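Local coordinates for Myo-inositol-1-phosphate synthase-related protein (Thermotoga maritima MSB8, PDB 3CIN) that is of undetermined function but belongs to the myo-inositol-1-phosphate synthase family and holds nicotinamide-adenine-dinucleotide in a Rossmann-type domain, at residues Tyr43-Ala48 and Leu335-Val340; Arg49-Gly54 and Val340-Ile345. All coordinates share one frame; numbering follows the deposited sequence.

Interaction 1 of 2, residues Tyr43-Ala48 and Leu335-Val340; sequences YGVPLA and LLVDLV
L335 meets the proline of the 43-48 loop through one methyl branch: its CD2 lies 3.6 Å from P46 CG and also touches CD of the same ring. The CA-CB bond of L335 leads away from the loop, but the CG, set anti to the carbonyl carbon (chi1 -65°), brings this branch back to the ring. Two residues on, V337 turns toward the loop and crosses V45 at about a right angle, its CG1 3.8 Å from V45 CG1. F28 of helix 23-36 and F55 pack against V337 as well. D338 follows and carries the polar part of the contact. Its OD2 accepts the backbone N-H of L47 at 2.8 Å from L47 N, through the syn lone pair and along a rather bent line (146° at the hydrogen), while OD1 gives the same N-H a weak second bond. The carboxylate is pressed against carbon: V45 CG1 comes unusually near, 3.0 Å, to D338 OD1, and P46 CD lies 3.2 Å from D338 OD2. V45 to A48 form a type I turn, closed by A48 N bonding to V45 O, so the L47 amide held by D338 is a second N-H, one that the turn's own bond does not use. The aspartate is buried, but both oxygens have further partners: the hydroxyl of Y362 binds OD2 and the guanidinium of R341 forms a salt bridge with OD1. This combination would probably favour the charged carboxylate despite its apolar neighbours, and it ties the turn to the helix.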
loop_
_atom_site.group_PDB
_atom_site.type_symbol
_atom_site.label_atom_id
_atom_site.label_comp_id
_atom_site.label_asym_id
_atom_site.label_seq_id
_atom_site.Cartn_x
_atom_site.Cartn_y
_atom_site.Cartn_z
ATOM N N TYR A 43 -0.026 -20.060 18.576
ATOM C CA TYR A 43 -0.052 -18.728 17.956
ATOM C C TYR A 43 -1.465 -18.315 17.658
ATOM O O TYR A 43 -2.343 -19.151 17.351
ATOM C CB TYR A 43 0.814 -18.687 16.705
ATOM C CG TYR A 43 2.194 -19.132 16.953
ATOM C CD1 TYR A 43 2.966 -18.553 17.984
ATOM C CD2 TYR A 43 2.760 -20.144 16.209
ATOM C CE1 TYR A 43 4.232 -18.995 18.240
ATOM C CE2 TYR A 43 4.037 -20.586 16.463
ATOM C CZ TYR A 43 4.788 -19.984 17.458
ATOM O OH TYR A 43 6.058 -20.427 17.712
ATOM N N GLY A 44 -1.744 -17.032 17.796
ATOM C CA GLY A 44 -3.100 -16.512 17.670
ATOM C C GLY A 44 -4.039 -16.707 18.860
ATOM O O GLY A 44 -5.194 -16.218 18.865
ATOM N N VAL A 45 -3.568 -17.421 19.873
ATOM C CA VAL A 45 -4.325 -17.575 21.131
ATOM C C VAL A 45 -3.645 -16.645 22.156
ATOM O O VAL A 45 -2.551 -16.953 22.656
ATOM C CB VAL A 45 -4.243 -19.014 21.636
ATOM C CG1 VAL A 45 -5.099 -19.147 22.946
ATOM C CG2 VAL A 45 -4.763 -19.990 20.546
ATOM N N PRO A 46 -4.249 -15.481 22.414
ATOM C CA PRO A 46 -3.528 -14.470 23.212
ATOM C C PRO A 46 -2.935 -14.918 24.507
ATOM O O PRO A 46 -1.754 -14.604 24.745
ATOM C CB PRO A 46 -4.568 -13.355 23.371
ATOM C CG PRO A 46 -5.385 -13.470 22.114
ATOM C CD PRO A 46 -5.537 -14.939 21.918
ATOM N N LEU A 47 -3.670 -15.681 25.310
ATOM C CA LEU A 47 -3.192 -16.097 26.618
ATOM C C LEU A 47 -2.554 -17.470 26.585
ATOM O O LEU A 47 -2.062 -17.933 27.585
ATOM C CB LEU A 47 -4.299 -16.003 27.685
ATOM C CG LEU A 47 -4.817 -14.584 27.885
ATOM C CD1 LEU A 47 -5.977 -14.769 28.889
ATOM C CD2 LEU A 47 -3.725 -13.629 28.365
ATOM N N ALA A 48 -2.499 -18.090 25.405
ATOM C CA ALA A 48 -1.711 -19.313 25.202
ATOM C C ALA A 48 -1.875 -20.279 26.370
ATOM O O ALA A 48 -3.001 -20.657 26.661
ATOM C CB ALA A 48 -0.295 -18.975 24.949
ATOM N N LEU A 335 -9.047 -16.541 19.106
ATOM C CA LEU A 335 -9.649 -15.795 20.229
ATOM C C LEU A 335 -10.585 -16.685 21.013
ATOM O O LEU A 335 -10.633 -16.625 22.257
ATOM C CB LEU A 335 -10.399 -14.582 19.739
ATOM C CG LEU A 335 -9.543 -13.506 19.093
ATOM C CD1 LEU A 335 -10.436 -12.270 18.886
ATOM C CD2 LEU A 335 -8.276 -13.154 19.934
ATOM N N LEU A 336 -11.282 -17.560 20.308
ATOM C CA LEU A 336 -12.277 -18.401 20.979
ATOM C C LEU A 336 -11.613 -19.393 21.960
ATOM O O LEU A 336 -12.234 -19.798 22.962
ATOM C CB LEU A 336 -13.147 -19.131 19.938
ATOM C CG LEU A 336 -14.270 -18.294 19.319
ATOM C CD1 LEU A 336 -14.944 -19.022 18.125
ATOM C CD2 LEU A 336 -15.345 -17.899 20.334
ATOM N N VAL A 337 -10.384 -19.814 21.660
ATOM C CA VAL A 337 -9.665 -20.740 22.534
ATOM C C VAL A 337 -9.511 -20.071 23.908
ATOM O O VAL A 337 -9.592 -20.714 24.917
ATOM C CB VAL A 337 -8.356 -21.182 21.950
ATOM C CG1 VAL A 337 -7.585 -22.062 22.965
ATOM C CG2 VAL A 337 -8.617 -21.983 20.617
ATOM N N ASP A 338 -9.236 -18.770 23.930
ATOM C CA ASP A 338 -9.177 -18.031 25.213
ATOM C C ASP A 338 -10.576 -17.810 25.824
ATOM O O ASP A 338 -10.771 -18.010 27.027
ATOM C CB ASP A 338 -8.538 -16.650 25.052
ATOM C CG ASP A 338 -7.038 -16.654 25.068
ATOM O OD1 ASP A 338 -6.367 -17.703 25.308
ATOM O OD2 ASP A 338 -6.451 -15.541 24.897
ATOM N N LEU A 339 -11.515 -17.356 24.999
ATOM C CA LEU A 339 -12.847 -16.937 25.466
ATOM C C LEU A 339 -13.603 -18.068 26.144
ATOM O O LEU A 339 -14.262 -17.846 27.148
ATOM C CB LEU A 339 -13.683 -16.378 24.335
ATOM C CG LEU A 339 -13.269 -15.001 23.892
ATOM C CD1 LEU A 339 -13.826 -14.692 22.477
ATOM C CD2 LEU A 339 -13.689 -13.937 24.897
ATOM N N VAL A 340 -13.511 -19.292 25.636
ATOM C CA VAL A 340 -14.140 -20.390 26.333
ATOM C C VAL A 340 -13.529 -20.658 27.710
ATOM O O VAL A 340 -14.239 -21.015 28.652
ATOM C CB VAL A 340 -14.180 -21.707 25.492
ATOM C CG1 VAL A 340 -14.974 -21.508 24.183
ATOM C CG2 VAL A 340 -12.791 -22.315 25.273
#

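Interaction 2 of 2, residues Arg49-Gly54 and Val340-Ile345; sequences RELPIG and VRLGKI
R341 reaches from helix 328-348 into the loop between L51 and I53. Its CB begins against L51, 3.8 Å from CD1 of that leucine. Next, R341 CG meets the branch methyl of I53, with CG2 3.8 Å away, and the two side chains run past each other in opposite directions. The chain bends about its CG-CD bond (chi3 -70°), and this turns the guanidinium toward the loop backbone; CD of R341 is already 3.3 Å from I53 O. NE bonds back to V337 O one turn earlier in the helix, while L51 CD1 sits over one face of the planar group, 3.9 Å above it and toward the rim. NH1 then donates to I53 O at 3.0 Å, nearly straight (163°), with the oxygen only 8° out of the guanidinium plane. NH2 forms the salt bridge to OD1 of D338 and a hydrogen bond to A48 O. Beside this arm, I53 CD1 rests on CB of K344 at 3.8 Å, and L51 CD2 packs on I345 CD1. The loop 49-54 belongs to the long connection between helix 23-36 and strand 58-65, which completes the first beta-alpha-beta crossover of the Rossmann-type fold.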
loop_
_atom_site.group_PDB
_atom_site.type_symbol
_atom_site.label_atom_id
_atom_site.label_comp_id
_atom_site.label_asym_id
_atom_site.label_seq_id
_atom_site.Cartn_x
_atom_site.Cartn_y
_atom_site.Cartn_z
ATOM N N ARG A 49 -0.781 -20.705 26.990
ATOM C CA ARG A 49 -0.820 -21.679 28.077
ATOM C C ARG A 49 -0.740 -21.050 29.464
ATOM O O ARG A 49 -0.409 -21.741 30.445
ATOM C CB ARG A 49 0.278 -22.701 27.895
ATOM C CG ARG A 49 0.144 -23.527 26.648
ATOM C CD ARG A 49 1.160 -24.652 26.695
ATOM N NE ARG A 49 1.556 -24.969 25.334
ATOM C CZ ARG A 49 1.003 -25.915 24.588
ATOM N NH1 ARG A 49 0.076 -26.742 25.091
ATOM N NH2 ARG A 49 1.449 -26.081 23.341
ATOM N N GLU A 50 -1.056 -19.761 29.563
ATOM C CA GLU A 50 -0.991 -19.045 30.854
ATOM C C GLU A 50 -2.188 -19.313 31.762
ATOM O O GLU A 50 -2.135 -19.032 32.949
ATOM C CB GLU A 50 -0.879 -17.549 30.638
ATOM C CG GLU A 50 0.373 -17.128 29.929
ATOM C CD GLU A 50 0.534 -15.627 29.920
ATOM O OE1 GLU A 50 1.022 -15.120 30.955
ATOM O OE2 GLU A 50 0.163 -14.989 28.897
ATOM N N LEU A 51 -3.276 -19.834 31.203
ATOM C CA LEU A 51 -4.480 -20.079 32.017
ATOM C C LEU A 51 -4.398 -21.459 32.644
ATOM O O LEU A 51 -3.676 -22.326 32.153
ATOM C CB LEU A 51 -5.742 -19.910 31.177
ATOM C CG LEU A 51 -5.973 -18.494 30.661
ATOM C CD1 LEU A 51 -7.201 -18.466 29.732
ATOM C CD2 LEU A 51 -6.085 -17.522 31.875
ATOM N N PRO A 52 -5.131 -21.672 33.741
ATOM C CA PRO A 52 -5.144 -22.990 34.422
ATOM C C PRO A 52 -5.778 -24.125 33.630
ATOM O O PRO A 52 -5.583 -25.287 33.976
ATOM C CB PRO A 52 -6.012 -22.746 35.668
ATOM C CG PRO A 52 -6.238 -21.253 35.742
ATOM C CD PRO A 52 -5.972 -20.664 34.416
ATOM N N ILE A 53 -6.595 -23.795 32.631
ATOM C CA ILE A 53 -7.263 -24.740 31.785
ATOM C C ILE A 53 -6.380 -24.907 30.551
ATOM O O ILE A 53 -6.018 -23.909 29.888
ATOM C CB ILE A 53 -8.703 -24.237 31.368
ATOM C CG1 ILE A 53 -9.632 -24.082 32.596
ATOM C CG2 ILE A 53 -9.311 -25.188 30.345
ATOM C CD1 ILE A 53 -10.911 -23.299 32.320
ATOM N N GLY A 54 -5.946 -26.137 30.307
ATOM C CA GLY A 54 -5.124 -26.421 29.142
ATOM C C GLY A 54 -5.958 -26.817 27.939
ATOM O O GLY A 54 -7.158 -27.052 28.063
ATOM N N VAL A 340 -13.511 -19.292 25.636
ATOM C CA VAL A 340 -14.140 -20.390 26.333
ATOM C C VAL A 340 -13.529 -20.658 27.710
ATOM O O VAL A 340 -14.239 -21.015 28.652
ATOM C CB VAL A 340 -14.180 -21.707 25.492
ATOM C CG1 VAL A 340 -14.974 -21.508 24.183
ATOM C CG2 VAL A 340 -12.791 -22.315 25.273
ATOM N N ARG A 341 -12.212 -20.509 27.849
ATOM C CA ARG A 341 -11.540 -20.743 29.148
ATOM C C ARG A 341 -11.838 -19.582 30.095
ATOM O O ARG A 341 -12.093 -19.768 31.272
ATOM C CB ARG A 341 -10.040 -20.876 28.939
ATOM C CG ARG A 341 -9.661 -22.123 28.089
ATOM C CD ARG A 341 -8.227 -22.325 27.955
ATOM N NE ARG A 341 -7.575 -21.336 27.114
ATOM C CZ ARG A 341 -6.239 -21.207 27.009
ATOM N NH1 ARG A 341 -5.386 -21.994 27.706
ATOM N NH2 ARG A 341 -5.752 -20.271 26.220
ATOM N N LEU A 342 -11.801 -18.361 29.584
ATOM C CA LEU A 342 -12.200 -17.220 30.389
ATOM C C LEU A 342 -13.674 -17.293 30.803
ATOM O O LEU A 342 -14.063 -16.783 31.874
ATOM C CB LEU A 342 -11.961 -15.927 29.620
ATOM C CG LEU A 342 -10.518 -15.540 29.304
ATOM C CD1 LEU A 342 -10.480 -14.356 28.304
ATOM C CD2 LEU A 342 -9.712 -15.239 30.576
ATOM N N GLY A 343 -14.517 -17.874 29.967
ATOM C CA GLY A 343 -15.934 -18.033 30.340
ATOM C C GLY A 343 -16.088 -18.955 31.536
ATOM O O GLY A 343 -16.899 -18.703 32.416
ATOM N N LYS A 344 -15.334 -20.042 31.555
ATOM C CA LYS A 344 -15.356 -20.962 32.718
ATOM C C LYS A 344 -14.834 -20.286 33.999
ATOM O O LYS A 344 -15.367 -20.498 35.082
ATOM C CB LYS A 344 -14.567 -22.211 32.372
ATOM C CG LYS A 344 -14.569 -23.296 33.411
ATOM C CD LYS A 344 -15.981 -23.803 33.663
ATOM C CE LYS A 344 -16.023 -25.113 34.422
ATOM N NZ LYS A 344 -15.107 -25.147 35.584
ATOM N N ILE A 345 -13.782 -19.452 33.906
ATOM C CA ILE A 345 -13.346 -18.669 35.047
ATOM C C ILE A 345 -14.436 -17.712 35.549
ATOM O O ILE A 345 -14.707 -17.617 36.756
ATOM C CB ILE A 345 -12.035 -17.862 34.732
ATOM C CG1 ILE A 345 -10.843 -18.837 34.553
ATOM C CG2 ILE A 345 -11.722 -16.882 35.833
ATOM C CD1 ILE A 345 -9.619 -18.217 33.837
#

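Interactions 1 and 2 lie along one face of helix 328-348, their centres 9 Å apart, and share V340. They join it to consecutive parts of the loop leading to strand 58-65, in the same direction along both. R341 binds them together: its NH2 is 2.8 Å from A48 O, a probable hydrogen bond, and 3.5 Å from V45 CG1. L47 and L342 also meet, L47 CD1 lying 4.1 Å from L342 CD2. In interaction 1 the side chain of L335 lies about 8 Å from the bound NAD, and a second subunit also packs on its loop; no other chain of the assembly touches interaction 2.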